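Long-range contact in genome polyprotein (Enterovirus A71, PDB 6HLW), which is the precursor of enteroviral proteins, among them 3A, to which this fragment belongs and which probably helps remodel host membranes for RNA replication: residues I12-L16 against C28-I34. Sequence-based numbering, arbitrary orientation.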
loop_
_atom_site.group_PDB
_atom_site.type_symbol
_atom_site.label_atom_id
_atom_site.label_comp_id
_atom_site.label_asym_id
_atom_site.label_seq_id
_atom_site.Cartn_x
_atom_site.Cartn_y
_atom_site.Cartn_z
ATOM N N ILE B 12 -15.317 -7.773 1.464
ATOM C CA ILE B 12 -14.224 -7.515 2.392
ATOM C C ILE B 12 -13.680 -6.108 2.180
ATOM O O ILE B 12 -13.323 -5.418 3.134
ATOM C CB ILE B 12 -13.083 -8.538 2.222
ATOM C CG1 ILE B 12 -13.591 -9.953 2.506
ATOM C CG2 ILE B 12 -11.921 -8.210 3.156
ATOM C CD1 ILE B 12 -12.663 -11.049 2.024
ATOM N N GLY B 13 -13.617 -5.691 0.919
ATOM C CA GLY B 13 -13.127 -4.370 0.576
ATOM C C GLY B 13 -14.054 -3.275 1.067
ATOM O O GLY B 13 -13.602 -2.270 1.618
ATOM N N ASP B 14 -15.354 -3.467 0.866
ATOM C CA ASP B 14 -16.343 -2.494 1.311
ATOM C C ASP B 14 -16.344 -2.400 2.833
ATOM O O ASP B 14 -16.635 -1.345 3.397
ATOM C CB ASP B 14 -17.736 -2.867 0.801
ATOM C CG ASP B 14 -18.759 -1.773 1.045
ATOM O OD1 ASP B 14 -19.355 -1.745 2.143
ATOM O OD2 ASP B 14 -18.966 -0.938 0.138
ATOM N N LEU B 15 -16.013 -3.508 3.489
ATOM C CA LEU B 15 -15.945 -3.540 4.944
ATOM C C LEU B 15 -14.768 -2.713 5.448
ATOM O O LEU B 15 -14.931 -1.842 6.300
ATOM C CB LEU B 15 -15.825 -4.980 5.449
ATOM C CG LEU B 15 -15.672 -5.148 6.965
ATOM C CD1 LEU B 15 -16.886 -4.596 7.700
ATOM C CD2 LEU B 15 -15.448 -6.608 7.322
ATOM N N LEU B 16 -13.585 -2.989 4.913
ATOM C CA LEU B 16 -12.379 -2.276 5.315
ATOM C C LEU B 16 -12.455 -0.801 4.940
ATOM O O LEU B 16 -11.909 0.050 5.636
ATOM C CB LEU B 16 -11.144 -2.913 4.678
ATOM C CG LEU B 16 -10.774 -4.307 5.188
ATOM C CD1 LEU B 16 -9.695 -4.926 4.313
ATOM C CD2 LEU B 16 -10.316 -4.248 6.638
ATOM N N CYS B 28 -10.122 -9.554 10.145
ATOM C CA CYS B 28 -10.098 -10.054 8.775
ATOM C C CYS B 28 -8.930 -11.017 8.582
ATOM O O CYS B 28 -9.057 -12.033 7.899
ATOM C CB CYS B 28 -9.998 -8.895 7.780
ATOM S SG CYS B 28 -11.461 -7.826 7.708
ATOM N N ARG B 29 -7.796 -10.688 9.194
ATOM C CA ARG B 29 -6.605 -11.526 9.122
ATOM C C ARG B 29 -6.864 -12.883 9.769
ATOM O O ARG B 29 -6.578 -13.927 9.185
ATOM C CB ARG B 29 -5.427 -10.829 9.806
ATOM C CG ARG B 29 -4.112 -11.591 9.751
ATOM C CD ARG B 29 -3.171 -11.119 10.848
ATOM N NE ARG B 29 -1.896 -11.832 10.830
ATOM C CZ ARG B 29 -0.815 -11.438 10.159
ATOM N NH1 ARG B 29 -0.836 -10.325 9.434
ATOM N NH2 ARG B 29 0.294 -12.162 10.212
ATOM N N GLU B 30 -7.407 -12.851 10.981
ATOM C CA GLU B 30 -7.681 -14.066 11.739
ATOM C C GLU B 30 -8.728 -14.933 11.047
ATOM O O GLU B 30 -8.688 -16.159 11.140
ATOM C CB GLU B 30 -8.149 -13.709 13.152
ATOM C CG GLU B 30 -7.060 -13.098 14.027
ATOM C CD GLU B 30 -7.606 -12.423 15.270
ATOM O OE1 GLU B 30 -8.841 -12.425 15.459
ATOM O OE2 GLU B 30 -6.797 -11.890 16.060
ATOM N N GLN B 31 -9.656 -14.289 10.347
ATOM C CA GLN B 31 -10.716 -15.002 9.645
ATOM C C GLN B 31 -10.239 -15.486 8.278
ATOM O O GLN B 31 -10.988 -16.132 7.544
ATOM C CB GLN B 31 -11.946 -14.106 9.483
ATOM C CG GLN B 31 -13.269 -14.811 9.738
ATOM C CD GLN B 31 -13.476 -15.156 11.200
ATOM O OE1 GLN B 31 -12.582 -14.979 12.027
ATOM N NE2 GLN B 31 -14.665 -15.650 11.527
ATOM N N GLY B 32 -8.993 -15.165 7.938
ATOM C CA GLY B 32 -8.416 -15.572 6.669
ATOM C C GLY B 32 -8.934 -14.764 5.494
ATOM O O GLY B 32 -8.640 -15.077 4.340
ATOM N N TRP B 33 -9.705 -13.720 5.785
ATOM C CA TRP B 33 -10.286 -12.879 4.744
ATOM C C TRP B 33 -9.209 -12.105 3.989
ATOM O O TRP B 33 -9.382 -11.774 2.815
ATOM C CB TRP B 33 -11.305 -11.914 5.353
ATOM C CG TRP B 33 -12.518 -12.599 5.913
ATOM C CD1 TRP B 33 -12.884 -13.900 5.730
ATOM C CD2 TRP B 33 -13.522 -12.015 6.752
ATOM N NE1 TRP B 33 -14.053 -14.163 6.400
ATOM C CE2 TRP B 33 -14.467 -13.023 7.035
ATOM C CE3 TRP B 33 -13.716 -10.739 7.290
ATOM C CZ2 TRP B 33 -15.586 -12.794 7.832
ATOM C CZ3 TRP B 33 -14.828 -10.514 8.081
ATOM C CH2 TRP B 33 -15.749 -11.537 8.344
ATOM N N ILE B 34 -8.102 -11.817 4.669
ATOM C CA ILE B 34 -6.957 -11.162 4.042
ATOM C C ILE B 34 -5.660 -11.829 4.487
ATOM O O ILE B 34 -5.469 -12.120 5.669
ATOM C CB ILE B 34 -6.906 -9.652 4.371
ATOM C CG1 ILE B 34 -6.965 -9.420 5.886
ATOM C CG2 ILE B 34 -8.049 -8.928 3.669
ATOM C CD1 ILE B 34 -6.817 -7.965 6.294
#
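Ile-12 and Trp-33 form the closest junction, and their CA atoms, 7.1 Å apart, are also the nearest pair between the two backbones. The terminal methyl of Ile-12 does most of the touching: CD1 lies 3.7 Å from Trp-33 CB and also borders the carbonyl O of Trp-33. The branch methyl reaches a second target, with Ile-12 CG2 4.0 Å from Ile-34 CG2. Leu-15, one helical turn further on, crosses the tryptophan side chain at roughly a right angle and puts CD2 4.0 Å from CZ3 on the six-membered ring. Its CG extends opposite the backbone N (chi1 177°), which carries CD2 out from helix 9-18 to the indole and to Cys-28. The sulfur of that cysteine touches two leucines of the same helix: SG is 3.9 Å from Leu-16 CD2 and 4.2 Å from Leu-15 CD2.

The second shell explains how Trp-33 comes to lie against helix 9-18. Helix 22-30 ends in a Schellman motif at Gly-32 (phi 75°), with Gly-32 N bonded to Arg-29 O at 3.0 Å and a weak bond from Trp-33 N to Cys-28 O. This turn brings Trp-33 and Ile-34 back beside Cys-28, on the side that meets Ile-12. Gln-31 CB lies 3.6 Å above one indole face, near the margin of the ring system, and the Tyr-27 ring stands nearly upright to the indole (about 85°). Leu-16 also packs on Val-24 and Arg-25, so the contact extends from Cys-28 back to Val-24 and Arg-25; aromatic side chains of the other protein's chain pack on Leu-16 and on Ile-34.

Within a compact helical hairpin, the interface thus joins helix 9-18 to the C-terminal end of helix 22-30 and the turn after it, almost wholly through apolar side-chain contacts, implying that hydrophobic burial and shape, rather than polar pairing, hold this face together.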